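Local coordinates for protein ApaG (PDB 1TZA) that is of unknown function but belongs to the ApaG family, whose all-beta, immunoglobulin-like fold is widespread among binding and interaction domains, at residues I17-S22 against E26-S31; R49-T54 against K115-A120; N57-E62 against V88-F93; Y81-G86 against G98-V103. One frame throughout, in Å; residues are numbered along the deposited sequence.

Contact 1: I17-S22 against E26-S31; sequences IEQQSS and EKYLFS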
loop_
_atom_site.group_PDB
_atom_site.type_symbol
_atom_site.label_atom_id
_atom_site.label_comp_id
_atom_site.label_asym_id
_atom_site.label_seq_id
_atom_site.Cartn_x
_atom_site.Cartn_y
_atom_site.Cartn_z
ATOM N N ILE A 17 -2.013 -2.110 -6.879
ATOM C CA ILE A 17 -2.767 -0.972 -6.402
ATOM C C ILE A 17 -2.780 0.219 -7.349
ATOM O O ILE A 17 -3.823 0.563 -7.898
ATOM C CB ILE A 17 -2.257 -0.530 -5.020
ATOM C CG1 ILE A 17 -2.266 -1.735 -4.073
ATOM C CG2 ILE A 17 -3.133 0.580 -4.471
ATOM C CD1 ILE A 17 -3.627 -2.444 -3.982
ATOM N N GLU A 18 -1.623 0.829 -7.577
ATOM C CA GLU A 18 -1.597 2.011 -8.421
ATOM C C GLU A 18 -0.214 2.305 -8.969
ATOM O O GLU A 18 0.797 1.910 -8.385
ATOM C CB GLU A 18 -2.091 3.192 -7.583
ATOM C CG GLU A 18 -2.259 4.517 -8.297
ATOM C CD GLU A 18 -2.723 5.601 -7.345
ATOM O OE1 GLU A 18 -1.963 5.944 -6.411
ATOM O OE2 GLU A 18 -3.851 6.100 -7.517
ATOM N N GLN A 19 -0.176 2.995 -10.101
ATOM C CA GLN A 19 1.089 3.376 -10.718
ATOM C C GLN A 19 1.603 4.616 -9.977
ATOM O O GLN A 19 0.834 5.533 -9.684
ATOM C CB GLN A 19 0.864 3.709 -12.193
ATOM C CG GLN A 19 2.103 3.608 -13.071
ATOM C CD GLN A 19 1.805 3.889 -14.536
ATOM O OE1 GLN A 19 1.633 5.042 -14.942
ATOM N NE2 GLN A 19 1.727 2.832 -15.334
ATOM N N GLN A 20 2.894 4.645 -9.661
ATOM C CA GLN A 20 3.466 5.794 -8.967
ATOM C C GLN A 20 4.586 6.393 -9.799
ATOM O O GLN A 20 5.452 7.091 -9.273
ATOM C CB GLN A 20 4.025 5.378 -7.604
ATOM C CG GLN A 20 3.023 4.665 -6.733
ATOM C CD GLN A 20 1.747 5.456 -6.568
ATOM O OE1 GLN A 20 0.678 4.890 -6.330
ATOM N NE2 GLN A 20 1.849 6.775 -6.693
ATOM N N SER A 21 4.552 6.136 -11.102
ATOM C CA SER A 21 5.591 6.617 -12.008
ATOM C C SER A 21 5.742 8.126 -12.243
ATOM O O SER A 21 4.765 8.868 -12.321
ATOM C CB SER A 21 5.445 5.937 -13.373
ATOM O OG SER A 21 5.786 4.572 -13.309
ATOM N N SER A 22 6.995 8.555 -12.360
ATOM C CA SER A 22 7.324 9.943 -12.663
ATOM C C SER A 22 7.733 9.879 -14.140
ATOM O O SER A 22 8.002 8.798 -14.660
ATOM C CB SER A 22 8.500 10.422 -11.812
ATOM O OG SER A 22 9.696 9.779 -12.213
ATOM N N GLU A 26 9.707 4.544 -13.673
ATOM C CA GLU A 26 8.541 3.690 -13.523
ATOM C C GLU A 26 8.458 3.158 -12.102
ATOM O O GLU A 26 9.462 2.709 -11.540
ATOM C CB GLU A 26 8.610 2.515 -14.506
ATOM C CG GLU A 26 8.446 2.912 -15.962
ATOM C CD GLU A 26 8.624 1.737 -16.918
ATOM O OE1 GLU A 26 8.054 0.651 -16.657
ATOM O OE2 GLU A 26 9.330 1.907 -17.936
ATOM N N LYS A 27 7.263 3.221 -11.525
ATOM C CA LYS A 27 7.018 2.725 -10.175
ATOM C C LYS A 27 5.630 2.101 -10.143
ATOM O O LYS A 27 4.667 2.678 -10.649
ATOM C CB LYS A 27 7.079 3.862 -9.146
ATOM C CG LYS A 27 8.436 4.523 -8.981
ATOM C CD LYS A 27 8.310 5.772 -8.102
ATOM C CE LYS A 27 9.566 6.641 -8.146
ATOM N NZ LYS A 27 10.752 5.986 -7.520
ATOM N N TYR A 28 5.528 0.922 -9.543
ATOM C CA TYR A 28 4.253 0.234 -9.456
ATOM C C TYR A 28 4.010 -0.224 -8.024
ATOM O O TYR A 28 4.788 -1.008 -7.478
ATOM C CB TYR A 28 4.242 -0.958 -10.415
ATOM C CG TYR A 28 4.582 -0.572 -11.832
ATOM C CD1 TYR A 28 5.907 -0.511 -12.263
ATOM C CD2 TYR A 28 3.580 -0.230 -12.735
ATOM C CE1 TYR A 28 6.227 -0.116 -13.567
ATOM C CE2 TYR A 28 3.887 0.167 -14.036
ATOM C CZ TYR A 28 5.210 0.220 -14.444
ATOM O OH TYR A 28 5.511 0.625 -15.722
ATOM N N LEU A 29 2.935 0.285 -7.419
ATOM C CA LEU A 29 2.584 -0.050 -6.040
ATOM C C LEU A 29 1.720 -1.307 -5.935
ATOM O O LEU A 29 0.631 -1.384 -6.506
ATOM C CB LEU A 29 1.860 1.123 -5.360
ATOM C CG LEU A 29 1.296 0.820 -3.957
ATOM C CD1 LEU A 29 2.450 0.548 -2.979
ATOM C CD2 LEU A 29 0.456 1.989 -3.456
ATOM N N PHE A 30 2.219 -2.284 -5.189
ATOM C CA PHE A 30 1.521 -3.545 -4.977
ATOM C C PHE A 30 1.227 -3.744 -3.500
ATOM O O PHE A 30 1.936 -3.237 -2.640
ATOM C CB PHE A 30 2.391 -4.725 -5.428
ATOM C CG PHE A 30 2.483 -4.889 -6.918
ATOM C CD1 PHE A 30 1.478 -5.565 -7.621
ATOM C CD2 PHE A 30 3.591 -4.406 -7.621
ATOM C CE1 PHE A 30 1.579 -5.760 -9.005
ATOM C CE2 PHE A 30 3.702 -4.595 -9.001
ATOM C CZ PHE A 30 2.694 -5.276 -9.694
ATOM N N SER A 31 0.174 -4.487 -3.210
ATOM C CA SER A 31 -0.143 -4.816 -1.838
ATOM C C SER A 31 -0.092 -6.333 -1.800
ATOM O O SER A 31 -0.332 -6.995 -2.822
ATOM C CB SER A 31 -1.555 -4.361 -1.451
ATOM O OG SER A 31 -2.554 -5.136 -2.099
#
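Leu29 O takes two amides from the facing strand: Ile17 N at 2.8 Å and, more weakly, Glu18 N at 3.3 Å. With Ile17 and Glu18 both set against Leu29, this is a classic beta bulge; Leu29 N returns a bond to Glu18 O (2.9 Å) within the bulge, and beyond it Gln20 N reaches Lys27 O (2.8 Å). Nearer the turn a side chain replaces the backbone: Ser21 OG, anti to its own carbonyl carbon (chi1 -70°), accepts the amide of Lys27 N at 2.7 Å. Around these bonds, Ile17 CB rests against Leu29 CG at 3.9 Å while CD1 of the same isoleucine reaches the CB and OG of Ser31. Gln19 runs extended alongside Tyr28, its CG near ring atom CE2, and the tyrosine is held at its far end by a bond from Tyr28 OH to Glu26 OE1 (2.7 Å). Glu18 points to the side of the sheet where Leu29 lies, and its carboxylate binds Ser85 and Val69 of the second subunit. The contact is the turn end of the hairpin of strands 8-19 and 28-38, with strand 79-89 continuing the sheet beyond 28-38.

Contact 2: R49-T54 against K115-A120; sequences RHWIIT and KPFRLA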
loop_
_atom_site.group_PDB
_atom_site.type_symbol
_atom_site.label_atom_id
_atom_site.label_comp_id
_atom_site.label_asym_id
_atom_site.label_seq_id
_atom_site.Cartn_x
_atom_site.Cartn_y
_atom_site.Cartn_z
ATOM N N ARG A 49 11.447 -10.869 9.827
ATOM C CA ARG A 49 11.102 -11.176 8.452
ATOM C C ARG A 49 12.328 -10.864 7.622
ATOM O O ARG A 49 13.157 -10.035 8.002
ATOM C CB ARG A 49 9.915 -10.341 7.968
ATOM C CG ARG A 49 10.131 -8.839 7.964
ATOM C CD ARG A 49 8.972 -8.127 7.261
ATOM N NE ARG A 49 8.659 -6.837 7.872
ATOM C CZ ARG A 49 9.430 -5.756 7.807
ATOM N NH1 ARG A 49 10.577 -5.789 7.147
ATOM N NH2 ARG A 49 9.054 -4.645 8.415
ATOM N N HIS A 50 12.452 -11.551 6.502
ATOM C CA HIS A 50 13.569 -11.344 5.600
ATOM C C HIS A 50 13.032 -11.587 4.203
ATOM O O HIS A 50 12.724 -12.717 3.833
ATOM C CB HIS A 50 14.713 -12.310 5.911
ATOM C CG HIS A 50 15.863 -12.202 4.957
ATOM N ND1 HIS A 50 16.512 -11.012 4.704
ATOM C CD2 HIS A 50 16.458 -13.128 4.171
ATOM C CE1 HIS A 50 17.452 -11.209 3.799
ATOM N NE2 HIS A 50 17.441 -12.484 3.457
ATOM N N TRP A 51 12.907 -10.506 3.442
ATOM C CA TRP A 51 12.384 -10.563 2.089
ATOM C C TRP A 51 13.462 -10.428 1.026
ATOM O O TRP A 51 14.526 -9.861 1.262
ATOM C CB TRP A 51 11.364 -9.437 1.864
ATOM C CG TRP A 51 10.053 -9.570 2.591
ATOM C CD1 TRP A 51 9.561 -8.738 3.564
ATOM C CD2 TRP A 51 9.025 -10.531 2.328
ATOM N NE1 TRP A 51 8.287 -9.118 3.912
ATOM C CE2 TRP A 51 7.933 -10.216 3.172
ATOM C CE3 TRP A 51 8.920 -11.628 1.461
ATOM C CZ2 TRP A 51 6.747 -10.959 3.168
ATOM C CZ3 TRP A 51 7.735 -12.368 1.458
ATOM C CH2 TRP A 51 6.667 -12.029 2.307
ATOM N N ILE A 52 13.167 -10.974 -0.146
ATOM C CA ILE A 52 14.036 -10.879 -1.307
ATOM C C ILE A 52 13.039 -10.499 -2.389
ATOM O O ILE A 52 12.139 -11.262 -2.726
ATOM C CB ILE A 52 14.728 -12.219 -1.657
ATOM C CG1 ILE A 52 15.849 -12.505 -0.652
ATOM C CG2 ILE A 52 15.306 -12.165 -3.070
ATOM C CD1 ILE A 52 15.359 -12.991 0.686
ATOM N N ILE A 53 13.192 -9.292 -2.905
ATOM C CA ILE A 53 12.301 -8.762 -3.913
ATOM C C ILE A 53 13.056 -8.585 -5.222
ATOM O O ILE A 53 14.114 -7.951 -5.257
ATOM C CB ILE A 53 11.730 -7.410 -3.428
ATOM C CG1 ILE A 53 11.121 -7.607 -2.027
ATOM C CG2 ILE A 53 10.700 -6.882 -4.412
ATOM C CD1 ILE A 53 10.746 -6.318 -1.321
ATOM N N THR A 54 12.502 -9.146 -6.293
ATOM C CA THR A 54 13.126 -9.089 -7.605
ATOM C C THR A 54 12.217 -8.516 -8.684
ATOM O O THR A 54 11.072 -8.948 -8.822
ATOM C CB THR A 54 13.558 -10.503 -8.037
ATOM O OG1 THR A 54 14.322 -11.104 -6.982
ATOM C CG2 THR A 54 14.401 -10.450 -9.304
ATOM N N LYS A 115 7.212 -19.149 0.244
ATOM C CA LYS A 115 7.432 -19.543 -1.143
ATOM C C LYS A 115 7.368 -18.348 -2.072
ATOM O O LYS A 115 6.677 -17.365 -1.794
ATOM C CB LYS A 115 6.379 -20.569 -1.585
ATOM C CG LYS A 115 6.328 -21.818 -0.730
ATOM C CD LYS A 115 7.647 -22.579 -0.761
ATOM C CE LYS A 115 7.561 -23.857 0.079
ATOM N NZ LYS A 115 8.873 -24.566 0.197
ATOM N N PRO A 116 8.093 -18.413 -3.197
ATOM C CA PRO A 116 8.056 -17.286 -4.127
ATOM C C PRO A 116 6.662 -17.074 -4.723
ATOM O O PRO A 116 5.976 -18.027 -5.091
ATOM C CB PRO A 116 9.105 -17.669 -5.178
ATOM C CG PRO A 116 9.145 -19.176 -5.112
ATOM C CD PRO A 116 9.069 -19.431 -3.629
ATOM N N PHE A 117 6.241 -15.817 -4.788
ATOM C CA PHE A 117 4.954 -15.456 -5.362
ATOM C C PHE A 117 5.185 -14.229 -6.245
ATOM O O PHE A 117 6.103 -13.442 -6.011
ATOM C CB PHE A 117 3.909 -15.175 -4.259
ATOM C CG PHE A 117 4.292 -14.073 -3.305
ATOM C CD1 PHE A 117 4.038 -12.735 -3.616
ATOM C CD2 PHE A 117 4.894 -14.374 -2.088
ATOM C CE1 PHE A 117 4.378 -11.704 -2.719
ATOM C CE2 PHE A 117 5.242 -13.354 -1.184
ATOM C CZ PHE A 117 4.979 -12.015 -1.506
ATOM N N ARG A 118 4.346 -14.080 -7.260
ATOM C CA ARG A 118 4.463 -12.999 -8.221
ATOM C C ARG A 118 3.744 -11.717 -7.872
ATOM O O ARG A 118 2.862 -11.681 -7.013
ATOM C CB ARG A 118 3.946 -13.474 -9.577
ATOM C CG ARG A 118 2.637 -14.254 -9.466
ATOM C CD ARG A 118 1.410 -13.479 -9.928
ATOM N NE ARG A 118 1.332 -13.406 -11.382
ATOM C CZ ARG A 118 0.193 -13.351 -12.065
ATOM N NH1 ARG A 118 -0.967 -13.365 -11.425
ATOM N NH2 ARG A 118 0.214 -13.287 -13.392
ATOM N N LEU A 119 4.154 -10.662 -8.564
ATOM C CA LEU A 119 3.557 -9.348 -8.446
ATOM C C LEU A 119 3.400 -8.995 -9.918
ATOM O O LEU A 119 4.375 -8.988 -10.657
ATOM C CB LEU A 119 4.509 -8.373 -7.745
ATOM C CG LEU A 119 4.779 -8.632 -6.256
ATOM C CD1 LEU A 119 5.772 -7.614 -5.703
ATOM C CD2 LEU A 119 3.475 -8.558 -5.492
ATOM N N ALA A 120 2.180 -8.746 -10.365
ATOM C CA ALA A 120 1.995 -8.414 -11.765
ATOM C C ALA A 120 0.779 -7.541 -11.994
ATOM O O ALA A 120 -0.271 -7.737 -11.371
ATOM C CB ALA A 120 1.894 -9.703 -12.606
#
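Trp51 brings the outer rim of its six-membered ring against the Phe117 ring, CZ3 lying 3.8 Å from Phe117 CE2. The neighbouring Trp51 CH2 comes to 4.0 Å from the same CE2, and Phe117 CZ stands only slightly farther from both indole carbons. These two tryptophan carbons sit at the edge of the phenyl ring, near its plane. The ring planes are almost perpendicular, at 89°, but the centroids are 6.0 Å apart and the approach is oblique, making the touch one of rim carbons and not of broad overlap. Phe117 gets there with CG placed between its backbone N and carbonyl carbon (chi1 59°), which swings the ring off its strand toward the indole; Trp51 answers with CG beside its own backbone N (chi1 -70°). The two strands, 44-55 and 109-120, belong to one antiparallel sheet but are not partners in it: strand 93-104 runs between them and pairs with both. The aromatic pair therefore spans that middle strand on the buried side of the sheet, in the core of an immunoglobulin-like beta fold. Met96 of the middle strand touches both rings. Across the core, Tyr32 and Tyr83 lie against Trp51, while Val12 and Thr14 of strand 8-19 pack on Phe117. Farther along, Ile53 and Leu119 both lean on Thr87, so the opposing sheet meets each of the two strands.

Contact 3: N57-E62 against V88-F93; sequences NGKTSE and VLDTPF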
loop_
_atom_site.group_PDB
_atom_site.type_symbol
_atom_site.label_atom_id
_atom_site.label_comp_id
_atom_site.label_asym_id
_atom_site.label_seq_id
_atom_site.Cartn_x
_atom_site.Cartn_y
_atom_site.Cartn_z
ATOM N N ASN A 57 13.813 -7.681 -14.258
ATOM C CA ASN A 57 15.187 -7.786 -14.751
ATOM C C ASN A 57 16.167 -8.469 -13.820
ATOM O O ASN A 57 17.367 -8.480 -14.081
ATOM C CB ASN A 57 15.724 -6.398 -15.085
ATOM C CG ASN A 57 15.063 -5.806 -16.307
ATOM O OD1 ASN A 57 14.598 -4.661 -16.288
ATOM N ND2 ASN A 57 15.017 -6.586 -17.386
ATOM N N GLY A 58 15.672 -9.028 -12.727
ATOM C CA GLY A 58 16.569 -9.689 -11.794
ATOM C C GLY A 58 17.193 -8.758 -10.766
ATOM O O GLY A 58 17.920 -9.211 -9.881
ATOM N N LYS A 59 16.920 -7.462 -10.877
ATOM C CA LYS A 59 17.461 -6.490 -9.931
ATOM C C LYS A 59 16.737 -6.731 -8.613
ATOM O O LYS A 59 15.521 -6.565 -8.523
ATOM C CB LYS A 59 17.209 -5.071 -10.434
ATOM C CG LYS A 59 18.332 -4.101 -10.113
ATOM C CD LYS A 59 18.118 -3.380 -8.792
ATOM C CE LYS A 59 16.958 -2.408 -8.903
ATOM N NZ LYS A 59 17.071 -1.592 -10.145
ATOM N N THR A 60 17.481 -7.130 -7.589
ATOM C CA THR A 60 16.857 -7.431 -6.313
ATOM C C THR A 60 17.130 -6.455 -5.181
ATOM O O THR A 60 18.144 -5.759 -5.163
ATOM C CB THR A 60 17.270 -8.826 -5.814
ATOM O OG1 THR A 60 18.609 -8.769 -5.324
ATOM C CG2 THR A 60 17.205 -9.850 -6.944
ATOM N N SER A 61 16.194 -6.423 -4.238
ATOM C CA SER A 61 16.283 -5.597 -3.041
ATOM C C SER A 61 16.073 -6.591 -1.910
ATOM O O SER A 61 15.501 -7.655 -2.118
ATOM C CB SER A 61 15.163 -4.553 -2.999
ATOM O OG SER A 61 15.197 -3.716 -4.134
ATOM N N GLU A 62 16.531 -6.256 -0.716
ATOM C CA GLU A 62 16.362 -7.160 0.404
ATOM C C GLU A 62 15.816 -6.365 1.566
ATOM O O GLU A 62 16.308 -5.282 1.867
ATOM C CB GLU A 62 17.705 -7.795 0.778
ATOM C CG GLU A 62 17.661 -9.314 0.943
ATOM C CD GLU A 62 19.027 -9.919 1.266
ATOM O OE1 GLU A 62 19.580 -9.622 2.347
ATOM O OE2 GLU A 62 19.547 -10.693 0.433
ATOM N N VAL A 88 6.846 -1.326 -3.774
ATOM C CA VAL A 88 6.860 -0.606 -5.043
ATOM C C VAL A 88 7.926 -1.185 -5.968
ATOM O O VAL A 88 9.095 -1.232 -5.604
ATOM C CB VAL A 88 7.173 0.895 -4.834
ATOM C CG1 VAL A 88 7.361 1.576 -6.186
ATOM C CG2 VAL A 88 6.047 1.564 -4.069
ATOM N N LEU A 89 7.533 -1.626 -7.159
ATOM C CA LEU A 89 8.505 -2.180 -8.103
ATOM C C LEU A 89 8.784 -1.214 -9.239
ATOM O O LEU A 89 7.938 -0.388 -9.569
ATOM C CB LEU A 89 8.001 -3.484 -8.716
ATOM C CG LEU A 89 7.923 -4.738 -7.857
ATOM C CD1 LEU A 89 7.466 -5.895 -8.746
ATOM C CD2 LEU A 89 9.283 -5.040 -7.231
ATOM N N ASP A 90 9.964 -1.328 -9.843
ATOM C CA ASP A 90 10.297 -0.471 -10.974
ATOM C C ASP A 90 9.858 -1.124 -12.287
ATOM O O ASP A 90 10.053 -0.558 -13.361
ATOM C CB ASP A 90 11.800 -0.130 -11.013
ATOM C CG ASP A 90 12.688 -1.358 -10.948
ATOM O OD1 ASP A 90 12.228 -2.470 -11.292
ATOM O OD2 ASP A 90 13.864 -1.203 -10.561
ATOM N N THR A 91 9.272 -2.317 -12.189
ATOM C CA THR A 91 8.744 -3.048 -13.357
ATOM C C THR A 91 7.353 -3.580 -12.995
ATOM O O THR A 91 7.072 -3.817 -11.829
ATOM C CB THR A 91 9.649 -4.255 -13.766
ATOM O OG1 THR A 91 9.863 -5.107 -12.630
ATOM C CG2 THR A 91 10.995 -3.764 -14.302
ATOM N N PRO A 92 6.463 -3.753 -13.989
ATOM C CA PRO A 92 5.108 -4.255 -13.732
ATOM C C PRO A 92 5.037 -5.722 -13.326
ATOM O O PRO A 92 3.955 -6.254 -13.056
ATOM C CB PRO A 92 4.380 -3.978 -15.048
ATOM C CG PRO A 92 5.470 -4.100 -16.066
ATOM C CD PRO A 92 6.611 -3.361 -15.403
ATOM N N PHE A 93 6.189 -6.380 -13.295
ATOM C CA PHE A 93 6.254 -7.775 -12.890
ATOM C C PHE A 93 7.452 -7.978 -11.993
ATOM O O PHE A 93 8.482 -7.330 -12.172
ATOM C CB PHE A 93 6.399 -8.709 -14.086
ATOM C CG PHE A 93 6.624 -10.145 -13.690
ATOM C CD1 PHE A 93 5.576 -10.910 -13.184
ATOM C CD2 PHE A 93 7.890 -10.720 -13.776
ATOM C CE1 PHE A 93 5.789 -12.233 -12.769
ATOM C CE2 PHE A 93 8.114 -12.031 -13.364
ATOM C CZ PHE A 93 7.061 -12.791 -12.859
#
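Thr91 OG1 is used twice: it donates to Phe93 O at 2.7 Å, tilted 18° from the carbonyl plane, and receives the backbone N of Ala56, just ahead of Asn57 in the same turn. The ion pair across the contact is longer. Lys59 NZ stands 3.3 Å from Asp90 OD2, nearly in line with the C-O bond, in a salt bridge. The lysine chain bends at chi2, chi3 and chi4, curling the ammonium group back toward the carboxylate. Lys59 CE follows it, 3.7 Å from Asp90 OD2, while Asn57 OD1 only brushes Thr91 CG2 at 4.2 Å. An alanine in place of Asp90 is likely to leave the ammonium group of Lys59 without its anionic mate here, letting the bent chain swing away. Asp55 braces the turn, its OD1 accepting the amides of Asn57 and Lys59. Its OD2, however, lies close to Asp90 OD1. The contact joins the turn between strands 44-55 and 60-66 to the connection from strand 79-89 to 93-104, linking the two sheets at the surface of the sandwich. With two acidic groups this close, the lysine charge probably eases their mutual repulsion, though a bridge this long and exposed is likely to be modest in strength.

Contact 4: Y81-G86 against G98-V103; sequences YQYTSG and GTYGMV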
loop_
_atom_site.group_PDB
_atom_site.type_symbol
_atom_site.label_atom_id
_atom_site.label_comp_id
_atom_site.label_asym_id
_atom_site.label_seq_id
_atom_site.Cartn_x
_atom_site.Cartn_y
_atom_site.Cartn_z
ATOM N N TYR A 81 -3.088 -16.020 11.301
ATOM C CA TYR A 81 -2.873 -14.587 11.462
ATOM C C TYR A 81 -2.664 -13.954 10.096
ATOM O O TYR A 81 -1.780 -14.360 9.342
ATOM C CB TYR A 81 -1.657 -14.315 12.360
ATOM C CG TYR A 81 -1.193 -12.870 12.364
ATOM C CD1 TYR A 81 -0.372 -12.381 11.350
ATOM C CD2 TYR A 81 -1.593 -11.987 13.370
ATOM C CE1 TYR A 81 0.043 -11.054 11.330
ATOM C CE2 TYR A 81 -1.184 -10.650 13.361
ATOM C CZ TYR A 81 -0.364 -10.193 12.332
ATOM O OH TYR A 81 0.041 -8.881 12.280
ATOM N N GLN A 82 -3.474 -12.949 9.794
ATOM C CA GLN A 82 -3.399 -12.257 8.522
ATOM C C GLN A 82 -2.970 -10.806 8.676
ATOM O O GLN A 82 -3.308 -10.141 9.660
ATOM C CB GLN A 82 -4.757 -12.299 7.826
ATOM C CG GLN A 82 -4.840 -11.428 6.586
ATOM C CD GLN A 82 -6.222 -11.428 5.959
ATOM O OE1 GLN A 82 -6.669 -12.436 5.410
ATOM N NE2 GLN A 82 -6.910 -10.289 6.042
ATOM N N TYR A 83 -2.222 -10.321 7.691
ATOM C CA TYR A 83 -1.761 -8.943 7.682
ATOM C C TYR A 83 -1.516 -8.507 6.244
ATOM O O TYR A 83 -1.316 -9.331 5.344
ATOM C CB TYR A 83 -0.488 -8.795 8.513
ATOM C CG TYR A 83 0.796 -9.085 7.783
ATOM C CD1 TYR A 83 1.443 -8.085 7.051
ATOM C CD2 TYR A 83 1.396 -10.340 7.864
ATOM C CE1 TYR A 83 2.664 -8.324 6.428
ATOM C CE2 TYR A 83 2.613 -10.593 7.240
ATOM C CZ TYR A 83 3.243 -9.581 6.529
ATOM O OH TYR A 83 4.456 -9.816 5.935
ATOM N N THR A 84 -1.533 -7.201 6.032
ATOM C CA THR A 84 -1.322 -6.675 4.707
ATOM C C THR A 84 -0.250 -5.600 4.716
ATOM O O THR A 84 -0.180 -4.784 5.633
ATOM C CB THR A 84 -2.635 -6.088 4.157
ATOM O OG1 THR A 84 -3.548 -7.161 3.877
ATOM C CG2 THR A 84 -2.379 -5.260 2.888
ATOM N N SER A 85 0.598 -5.627 3.697
ATOM C CA SER A 85 1.649 -4.637 3.538
ATOM C C SER A 85 1.767 -4.404 2.038
ATOM O O SER A 85 0.842 -4.708 1.305
ATOM C CB SER A 85 2.973 -5.136 4.106
ATOM O OG SER A 85 3.941 -4.097 4.065
ATOM N N GLY A 86 2.887 -3.870 1.576
ATOM C CA GLY A 86 3.024 -3.628 0.155
ATOM C C GLY A 86 4.446 -3.320 -0.266
ATOM O O GLY A 86 5.358 -3.273 0.559
ATOM N N GLY A 98 11.102 -15.379 0.843
ATOM C CA GLY A 98 11.918 -15.139 2.021
ATOM C C GLY A 98 11.543 -16.017 3.200
ATOM O O GLY A 98 11.048 -17.135 3.022
ATOM N N THR A 99 11.782 -15.519 4.409
ATOM C CA THR A 99 11.468 -16.277 5.609
ATOM C C THR A 99 11.081 -15.379 6.770
ATOM O O THR A 99 11.374 -14.187 6.780
ATOM C CB THR A 99 12.664 -17.131 6.061
ATOM O OG1 THR A 99 13.764 -16.274 6.363
ATOM C CG2 THR A 99 13.080 -18.105 4.967
ATOM N N TYR A 100 10.404 -15.979 7.741
ATOM C CA TYR A 100 9.978 -15.300 8.952
ATOM C C TYR A 100 10.738 -15.980 10.076
ATOM O O TYR A 100 10.788 -17.211 10.134
ATOM C CB TYR A 100 8.475 -15.491 9.188
ATOM C CG TYR A 100 7.583 -14.711 8.263
ATOM C CD1 TYR A 100 7.788 -13.350 8.050
ATOM C CD2 TYR A 100 6.495 -15.319 7.640
ATOM C CE1 TYR A 100 6.926 -12.606 7.241
ATOM C CE2 TYR A 100 5.624 -14.589 6.829
ATOM C CZ TYR A 100 5.845 -13.226 6.635
ATOM O OH TYR A 100 4.975 -12.484 5.858
ATOM N N GLY A 101 11.345 -15.198 10.960
ATOM C CA GLY A 101 12.066 -15.794 12.070
ATOM C C GLY A 101 11.079 -16.062 13.190
ATOM O O GLY A 101 10.658 -15.133 13.875
HETATM N N MSE A 102 10.695 -17.322 13.375
HETATM C CA MSE A 102 9.734 -17.682 14.422
HETATM C C MSE A 102 10.397 -18.174 15.705
HETATM O O MSE A 102 11.529 -18.652 15.690
HETATM C CB MSE A 102 8.799 -18.802 13.938
HETATM C CG MSE A 102 8.182 -18.618 12.555
HETATM SE SE MSE A 102 6.904 -17.175 12.447
HETATM C CE MSE A 102 5.743 -17.653 13.938
ATOM N N VAL A 103 9.674 -18.053 16.813
ATOM C CA VAL A 103 10.141 -18.547 18.101
ATOM C C VAL A 103 8.919 -19.178 18.759
ATOM O O VAL A 103 7.825 -18.609 18.725
ATOM C CB VAL A 103 10.719 -17.427 19.013
ATOM C CG1 VAL A 103 9.685 -16.346 19.256
ATOM C CG2 VAL A 103 11.177 -18.033 20.343
#
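The two segments are extended strands that lie on facing sheets, and two tyrosines span the distance between their backbones. Tyr83 and Tyr100 approach from opposite directions and meet through their phenol oxygens: Tyr83 OH is 2.7 Å from Tyr100 OH, a hydrogen bond in which either may be the donor. Each hydroxyl lies at the edge of the other ring, near its plane, so neither oxygen sits over a face. The approach is not purely through the oxygens, for Tyr100 OH also comes within 3.3 Å of Tyr83 CE2, and the nearest carbons, Tyr83 CE2 and Tyr100 CZ, are 4.2 Å apart. Tyr83 sends its ring inward with CG between its backbone N and carbonyl carbon (chi1 86°), whereas CG of Tyr100 lies anti to the carbonyl carbon. Strand 79-89 belongs to the three-stranded sheet and strand 93-104 to the larger one, and the pair joins the layers of a beta sandwich of immunoglobulin-like type, as expected for a member of the E-set clan. Both rings are buried, and each hydroxyl gives the other a polar partner away from solvent. A phenylalanine in place of Tyr83 would probably keep much of the ring packing yet leave the buried Tyr100 OH without this hydrogen-bonding mate. Val68 and Ile34 touch both tyrosines, and the aliphatic part of Arg49 lies against the Tyr100 ring.

Overall arrangement
From the N terminus, contact 1 comes first and closes the short hairpin turn between strands 8-19 and 28-38 before any other contact opens. Contact 2 then spans the longest interval, from 49-54 to 115-120, and both remaining contacts fall within it. Contacts 3 and 4 cross, their segments alternating along the chain as 57-62, 81-86, 88-93 and 98-103, with strand 79-89 serving both. Contact 1 stays within the three-stranded sheet and contact 2 within the other sheet, whereas contacts 3 and 4 tie the two together, one at the surface and one in the core. Phe30 of contact 1 packs on Leu119 and Ala120 of contact 2.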